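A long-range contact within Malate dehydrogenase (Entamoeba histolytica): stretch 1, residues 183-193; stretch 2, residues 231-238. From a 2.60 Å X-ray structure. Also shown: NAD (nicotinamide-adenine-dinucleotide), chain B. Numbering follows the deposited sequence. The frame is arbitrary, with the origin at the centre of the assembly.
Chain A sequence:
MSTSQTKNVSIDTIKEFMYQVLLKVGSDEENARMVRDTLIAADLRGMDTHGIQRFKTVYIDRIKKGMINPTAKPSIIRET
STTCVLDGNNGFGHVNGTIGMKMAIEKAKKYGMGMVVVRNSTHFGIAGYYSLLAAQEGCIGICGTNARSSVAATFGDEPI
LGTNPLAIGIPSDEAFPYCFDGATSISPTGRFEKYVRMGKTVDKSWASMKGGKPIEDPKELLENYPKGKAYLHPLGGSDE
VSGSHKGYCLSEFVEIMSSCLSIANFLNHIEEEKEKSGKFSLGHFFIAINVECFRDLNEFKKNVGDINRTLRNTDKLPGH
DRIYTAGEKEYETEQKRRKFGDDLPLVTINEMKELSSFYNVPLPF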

ATOM      1  N   ALA A 183      -9.730   3.667  -2.456  1.00 19.51           N
ATOM      2  CA  ALA A 183      -9.498   2.872  -3.652  1.00 20.15           C
ATOM      3  C   ALA A 183      -8.050   2.963  -4.099  1.00 20.57           C
ATOM      4  O   ALA A 183      -7.370   3.950  -3.824  1.00 20.86           O
ATOM      5  CB  ALA A 183     -10.407   3.338  -4.754  1.00 20.35           C
ATOM      6  N   THR A 184      -7.577   1.941  -4.799  1.00 21.12           N
ATOM      7  CA  THR A 184      -6.248   2.004  -5.404  1.00 21.79           C
ATOM      8  C   THR A 184      -6.283   2.712  -6.764  1.00 22.38           C
ATOM      9  O   THR A 184      -5.241   3.031  -7.333  1.00 22.75           O
ATOM     10  CB  THR A 184      -5.617   0.623  -5.523  1.00 21.72           C
ATOM     11  OG1 THR A 184      -6.603  -0.307  -5.990  1.00 22.75           O
ATOM     12  CG2 THR A 184      -5.083   0.158  -4.163  1.00 21.17           C
ATOM     13  N   SER A 185      -7.487   2.939  -7.288  1.00 22.96           N
ATOM     14  CA  SER A 185      -7.697   3.893  -8.379  1.00 23.43           C
ATOM     15  C   SER A 185      -7.871   5.295  -7.777  1.00 23.96           C
ATOM     16  O   SER A 185      -8.269   5.429  -6.610  1.00 23.98           O
ATOM     17  CB  SER A 185      -8.931   3.509  -9.196  1.00 23.15           C
ATOM     18  OG  SER A 185     -10.087   3.476  -8.382  1.00 22.87           O
ATOM     19  N   ILE A 186      -7.568   6.336  -8.553  1.00 24.39           N
ATOM     20  CA  ILE A 186      -7.733   7.708  -8.060  1.00 25.26           C
ATOM     21  C   ILE A 186      -9.154   7.911  -7.515  1.00 25.94           C
ATOM     22  O   ILE A 186      -9.335   8.395  -6.399  1.00 26.11           O
ATOM     23  CB  ILE A 186      -7.398   8.789  -9.139  1.00 25.20           C
ATOM     24  CG1 ILE A 186      -5.954   8.619  -9.644  1.00 25.13           C
ATOM     25  CG2 ILE A 186      -7.635  10.200  -8.575  1.00 24.87           C
ATOM     26  CD1 ILE A 186      -5.525   9.594 -10.738  1.00 24.11           C
ATOM     27  N   SER A 187     -10.145   7.514  -8.311  1.00 26.76           N
ATOM     28  CA  SER A 187     -11.549   7.599  -7.935  1.00 27.58           C
ATOM     29  C   SER A 187     -12.228   6.226  -7.954  1.00 28.23           C
ATOM     30  O   SER A 187     -11.859   5.359  -8.757  1.00 27.97           O
ATOM     31  CB  SER A 187     -12.286   8.563  -8.873  1.00 27.73           C
ATOM     32  OG  SER A 187     -13.692   8.500  -8.697  1.00 27.21           O
ATOM     33  N   PRO A 188     -13.198   6.015  -7.038  1.00 29.17           N
ATOM     34  CA  PRO A 188     -14.154   4.900  -7.136  1.00 29.98           C
ATOM     35  C   PRO A 188     -15.337   5.230  -8.067  1.00 30.71           C
ATOM     36  O   PRO A 188     -15.534   6.391  -8.433  1.00 30.48           O
ATOM     37  CB  PRO A 188     -14.628   4.718  -5.689  1.00 29.91           C
ATOM     38  CG  PRO A 188     -14.453   6.054  -5.068  1.00 29.51           C
ATOM     39  CD  PRO A 188     -13.253   6.665  -5.713  1.00 29.04           C
ATOM     40  N   THR A 189     -16.103   4.212  -8.458  1.00 31.78           N
ATOM     41  CA  THR A 189     -17.259   4.418  -9.341  1.00 32.77           C
ATOM     42  C   THR A 189     -18.356   5.229  -8.637  1.00 33.58           C
ATOM     43  O   THR A 189     -19.036   6.039  -9.267  1.00 33.93           O
ATOM     44  CB  THR A 189     -17.869   3.090  -9.814  1.00 32.61           C
ATOM     45  OG1 THR A 189     -18.388   2.384  -8.682  1.00 33.33           O
ATOM     46  CG2 THR A 189     -16.838   2.229 -10.512  1.00 31.97           C
ATOM     47  N   GLY A 190     -18.514   5.012  -7.331  1.00 34.32           N
ATOM     48  CA  GLY A 190     -19.515   5.704  -6.522  1.00 35.08           C
ATOM     49  C   GLY A 190     -19.417   7.218  -6.525  1.00 35.86           C
ATOM     50  O   GLY A 190     -20.432   7.908  -6.420  1.00 35.80           O
ATOM     51  N   ARG A 191     -18.197   7.738  -6.645  1.00 36.74           N
ATOM     52  CA  ARG A 191     -17.983   9.180  -6.765  1.00 37.69           C
ATOM     53  C   ARG A 191     -18.580   9.698  -8.084  1.00 38.64           C
ATOM     54  O   ARG A 191     -19.058  10.832  -8.161  1.00 38.74           O
ATOM     55  CB  ARG A 191     -16.493   9.518  -6.666  1.00 37.35           C
ATOM     56  CG  ARG A 191     -16.195  10.953  -6.258  1.00 37.17           C
ATOM     57  CD  ARG A 191     -14.714  11.274  -6.367  1.00 37.68           C
ATOM     58  NE  ARG A 191     -13.886  10.417  -5.519  1.00 38.74           N
ATOM     59  CZ  ARG A 191     -12.557  10.482  -5.436  1.00 39.27           C
ATOM     60  NH1 ARG A 191     -11.873  11.371  -6.153  1.00 39.77           N
ATOM     61  NH2 ARG A 191     -11.905   9.654  -4.627  1.00 38.37           N
ATOM     62  N   PHE A 192     -18.556   8.851  -9.111  1.00 39.82           N
ATOM     63  CA  PHE A 192     -19.169   9.167 -10.397  1.00 41.01           C
ATOM     64  C   PHE A 192     -20.708   9.214 -10.308  1.00 42.06           C
ATOM     65  O   PHE A 192     -21.325  10.152 -10.811  1.00 42.10           O
ATOM     66  CB  PHE A 192     -18.675   8.204 -11.489  1.00 40.81           C
ATOM     67  CG  PHE A 192     -17.355   8.607 -12.107  1.00 40.08           C
ATOM     68  CD1 PHE A 192     -16.168   8.507 -11.391  1.00 39.79           C
ATOM     69  CD2 PHE A 192     -17.304   9.084 -13.410  1.00 39.41           C
ATOM     70  CE1 PHE A 192     -14.954   8.890 -11.962  1.00 39.53           C
ATOM     71  CE2 PHE A 192     -16.097   9.466 -13.990  1.00 38.98           C
ATOM     72  CZ  PHE A 192     -14.920   9.367 -13.265  1.00 38.92           C
ATOM     73  N   GLU A 193     -21.307   8.222  -9.647  1.00 43.45           N
ATOM     74  CA  GLU A 193     -22.755   8.199  -9.370  1.00 44.99           C
ATOM     75  C   GLU A 193     -23.170   9.456  -8.611  1.00 45.77           C
ATOM     76  O   GLU A 193     -24.254   9.996  -8.823  1.00 45.89           O
ATOM     77  CB  GLU A 193     -23.135   6.973  -8.525  1.00 45.20           C
ATOM     78  CG  GLU A 193     -22.671   5.611  -9.055  1.00 46.81           C
ATOM     79  CD  GLU A 193     -23.758   4.835  -9.789  1.00 49.59           C
ATOM     80  OE1 GLU A 193     -23.412   4.002 -10.660  1.00 49.85           O
ATOM     81  OE2 GLU A 193     -24.960   5.046  -9.493  1.00 51.19           O
ATOM     82  N   TYR A 231     -13.023   3.302 -18.735  1.00 33.74           N
ATOM     83  CA  TYR A 231     -12.291   2.794 -17.575  1.00 32.90           C
ATOM     84  C   TYR A 231     -11.755   3.897 -16.660  1.00 32.33           C
ATOM     85  O   TYR A 231     -11.536   5.032 -17.101  1.00 32.10           O
ATOM     86  CB  TYR A 231     -11.143   1.888 -18.039  1.00 33.10           C
ATOM     87  CG  TYR A 231     -10.240   2.523 -19.074  1.00 33.43           C
ATOM     88  CD1 TYR A 231      -9.258   3.450 -18.700  1.00 33.20           C
ATOM     89  CD2 TYR A 231     -10.367   2.207 -20.423  1.00 33.68           C
ATOM     90  CE1 TYR A 231      -8.429   4.040 -19.643  1.00 33.73           C
ATOM     91  CE2 TYR A 231      -9.542   2.797 -21.378  1.00 34.45           C
ATOM     92  CZ  TYR A 231      -8.572   3.709 -20.980  1.00 34.27           C
ATOM     93  OH  TYR A 231      -7.746   4.294 -21.914  1.00 34.22           O
ATOM     94  N   LEU A 232     -11.564   3.552 -15.386  1.00 31.73           N
ATOM     95  CA  LEU A 232     -10.900   4.420 -14.403  1.00 31.05           C
ATOM     96  C   LEU A 232      -9.377   4.219 -14.430  1.00 30.62           C
ATOM     97  O   LEU A 232      -8.887   3.143 -14.785  1.00 30.39           O
ATOM     98  CB  LEU A 232     -11.415   4.110 -13.002  1.00 31.05           C
ATOM     99  CG  LEU A 232     -12.845   4.481 -12.612  1.00 30.89           C
ATOM    100  CD1 LEU A 232     -13.375   3.491 -11.611  1.00 30.77           C
ATOM    101  CD2 LEU A 232     -12.896   5.875 -12.045  1.00 30.82           C
ATOM    102  N   HIS A 233      -8.633   5.258 -14.058  1.00 30.22           N
ATOM    103  CA  HIS A 233      -7.167   5.163 -13.952  1.00 29.87           C
ATOM    104  C   HIS A 233      -6.735   4.766 -12.548  1.00 29.37           C
ATOM    105  O   HIS A 233      -7.411   5.107 -11.573  1.00 29.60           O
ATOM    106  CB  HIS A 233      -6.494   6.484 -14.335  1.00 29.85           C
ATOM    107  CG  HIS A 233      -6.740   6.890 -15.755  1.00 30.23           C
ATOM    108  ND1 HIS A 233      -6.229   6.191 -16.828  1.00 30.47           N
ATOM    109  CD2 HIS A 233      -7.458   7.913 -16.276  1.00 29.66           C
ATOM    110  CE1 HIS A 233      -6.616   6.772 -17.949  1.00 30.64           C
ATOM    111  NE2 HIS A 233      -7.361   7.818 -17.642  1.00 30.34           N
ATOM    112  N   PRO A 234      -5.602   4.054 -12.434  1.00 28.73           N
ATOM    113  CA  PRO A 234      -5.049   3.778 -11.110  1.00 28.44           C
ATOM    114  C   PRO A 234      -4.515   5.055 -10.462  1.00 28.15           C
ATOM    115  O   PRO A 234      -4.300   6.056 -11.153  1.00 27.95           O
ATOM    116  CB  PRO A 234      -3.876   2.831 -11.408  1.00 28.40           C
ATOM    117  CG  PRO A 234      -4.039   2.406 -12.839  1.00 28.36           C
ATOM    118  CD  PRO A 234      -4.752   3.518 -13.508  1.00 28.50           C
ATOM    119  N   LEU A 235      -4.309   5.025  -9.148  1.00 27.98           N
ATOM    120  CA  LEU A 235      -3.527   6.079  -8.496  1.00 27.90           C
ATOM    121  C   LEU A 235      -2.173   6.249  -9.228  1.00 27.97           C
ATOM    122  O   LEU A 235      -1.418   5.288  -9.417  1.00 27.59           O
ATOM    123  CB  LEU A 235      -3.349   5.787  -7.002  1.00 27.46           C
ATOM    124  CG  LEU A 235      -2.439   6.683  -6.155  1.00 27.00           C
ATOM    125  CD1 LEU A 235      -2.965   8.113  -6.049  1.00 26.03           C
ATOM    126  CD2 LEU A 235      -2.230   6.079  -4.771  1.00 26.47           C
ATOM    127  N   GLY A 236      -1.903   7.469  -9.678  1.00 28.03           N
ATOM    128  CA  GLY A 236      -0.734   7.733 -10.507  1.00 28.48           C
ATOM    129  C   GLY A 236      -1.093   8.017 -11.956  1.00 28.64           C
ATOM    130  O   GLY A 236      -0.221   8.339 -12.763  1.00 28.96           O
ATOM    131  N   GLY A 237      -2.375   7.889 -12.291  1.00 28.57           N
ATOM    132  CA  GLY A 237      -2.861   8.224 -13.627  1.00 28.42           C
ATOM    133  C   GLY A 237      -2.550   7.169 -14.666  1.00 28.39           C
ATOM    134  O   GLY A 237      -2.600   5.969 -14.391  1.00 28.40           O
ATOM    135  N   SER A 238      -2.234   7.614 -15.876  1.00 28.47           N
ATOM    136  CA  SER A 238      -2.019   6.689 -16.992  1.00 28.57           C
ATOM    137  C   SER A 238      -0.572   6.640 -17.450  1.00 28.66           C
ATOM    138  O   SER A 238      -0.174   5.684 -18.104  1.00 28.62           O
ATOM    139  CB  SER A 238      -2.947   7.014 -18.171  1.00 28.52           C
ATOM    140  OG  SER A 238      -3.101   8.412 -18.336  1.00 28.33           O
TER
HETATM  141  PA  NAD B 401     -10.816   9.258  -0.808  1.00 21.42           P
HETATM  142  O1A NAD B 401     -12.067   9.932  -0.300  1.00 22.92           O
HETATM  143  O2A NAD B 401     -10.163   9.801  -2.039  1.00 22.83           O
HETATM  144  O5B NAD B 401      -9.768   9.281   0.411  1.00 23.53           O
HETATM  145  C5B NAD B 401     -10.172   8.827   1.715  1.00 23.70           C
HETATM  146  C4B NAD B 401      -8.978   8.590   2.651  1.00 24.76           C
HETATM  147  O4B NAD B 401      -7.959   9.584   2.481  1.00 26.17           O
HETATM  148  C3B NAD B 401      -9.365   8.671   4.113  1.00 24.91           C
HETATM  149  O3B NAD B 401      -8.504   7.793   4.858  1.00 24.87           O
HETATM  150  C2B NAD B 401      -9.085  10.112   4.482  1.00 25.60           C
HETATM  151  O2B NAD B 401      -8.820  10.257   5.877  1.00 26.47           O
HETATM  152  C1B NAD B 401      -7.846  10.397   3.659  1.00 26.99           C
HETATM  153  N9A NAD B 401      -7.662  11.827   3.273  1.00 28.08           N
HETATM  154  C8A NAD B 401      -8.470  12.568   2.501  1.00 27.82           C
HETATM  155  N7A NAD B 401      -7.925  13.797   2.371  1.00 28.28           N
HETATM  156  C5A NAD B 401      -6.761  13.817   3.062  1.00 28.79           C
HETATM  157  C6A NAD B 401      -5.772  14.779   3.295  1.00 29.03           C
HETATM  158  N6A NAD B 401      -5.872  16.027   2.778  1.00 29.09           N
HETATM  159  N1A NAD B 401      -4.700  14.467   4.063  1.00 28.84           N
HETATM  160  C2A NAD B 401      -4.573  13.244   4.596  1.00 28.63           C
HETATM  161  N3A NAD B 401      -5.502  12.303   4.383  1.00 29.25           N
HETATM  162  C4A NAD B 401      -6.603  12.566   3.624  1.00 28.66           C
HETATM  163  O3  NAD B 401     -11.046   7.656  -0.972  1.00 23.10           O
HETATM  164  PN  NAD B 401     -11.964   6.866  -2.061  1.00 21.48           P
HETATM  165  O1N NAD B 401     -11.029   6.061  -2.931  1.00 22.40           O
HETATM  166  O2N NAD B 401     -12.972   7.803  -2.681  1.00 22.63           O
HETATM  167  O5D NAD B 401     -12.795   5.830  -1.165  1.00 21.69           O
HETATM  168  C5D NAD B 401     -13.963   6.244  -0.450  1.00 21.66           C
HETATM  169  C4D NAD B 401     -14.650   5.040   0.188  1.00 20.44           C
HETATM  170  O4D NAD B 401     -15.113   4.135  -0.818  1.00 21.02           O
HETATM  171  C3D NAD B 401     -13.708   4.243   1.081  1.00 19.71           C
HETATM  172  O3D NAD B 401     -14.310   4.144   2.379  1.00 18.42           O
HETATM  173  C2D NAD B 401     -13.545   2.887   0.394  1.00 18.98           C
HETATM  174  O2D NAD B 401     -13.442   1.751   1.272  1.00 18.97           O
HETATM  175  C1D NAD B 401     -14.824   2.794  -0.407  1.00 19.70           C
HETATM  176  N1N NAD B 401     -14.701   1.870  -1.532  1.00 20.08           N
HETATM  177  C2N NAD B 401     -15.252   0.641  -1.412  1.00 19.86           C
HETATM  178  C3N NAD B 401     -15.161  -0.276  -2.462  1.00 20.20           C
HETATM  179  C7N NAD B 401     -15.765  -1.648  -2.347  1.00 20.23           C
HETATM  180  O7N NAD B 401     -15.666  -2.419  -3.293  1.00 20.91           O
HETATM  181  N7N NAD B 401     -16.393  -1.993  -1.225  1.00 18.39           N
HETATM  182  C4N NAD B 401     -14.495   0.095  -3.634  1.00 20.56           C
HETATM  183  C5N NAD B 401     -13.926   1.369  -3.727  1.00 20.81           C
HETATM  184  C6N NAD B 401     -14.047   2.247  -2.652  1.00 19.98           C
HETATM  185  O   HOH W   1      -9.654   6.829 -10.910  1.00 26.41           O

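A backbone bridge can hold two distant segments in register while a few apolar side chains fill the space beside it, and this contact in malate dehydrogenase is a compact example. Leu232, Ile186 and Leu235 cover the most surface.

The register is set by a single beta bridge between Ser185 and Pro234, whose CA atoms lie 3.8 Å apart. Two hydrogen bonds define it. Leu235 N donates to Thr184 O at 2.9 Å and is nearly straight, with an angle of 170° at the hydrogen; Ile186 N donates to His233 O across a longer 3.3 Å. Both bonds come from residues flanking the bridged pair, so the missing amide hydrogen of Pro234 costs the bridge nothing. His233 O also accepts from a water, which in turn accepts from Ser187 N at 2.7 Å, extending the link between the stretches by one residue.

Ile186 uses its m, t rotamer to lay its side chain along the type II turn from Pro234 to Gly237. Its CG1 comes within 3.4 Å of Pro234 O, and its CD1 reaches to 3.9 Å from Gly237 N. That turn is closed by a hydrogen bond from Gly237 N to Pro234 O (2.9 Å), and the backbone angles of Gly236 by themselves call for glycine. Leu235, the second residue of the turn, gives its amide to the bridge and also sets its CB 3.4 Å from Thr184 O.

Leu232, at the end of the strand, packs where stretch 1 passes from loop into helix. Its CB points toward that stretch. CD1 lies 3.8 Å from Thr189 CG2 and CD2 3.7 Å from Phe192 CE1, while both methyls come near Ser187 O, CD2 the closer at 3.5 Å. Ser185 OG donates to that same Ser187 carbonyl oxygen at 2.6 Å, bracing the loop against which the leucine rests.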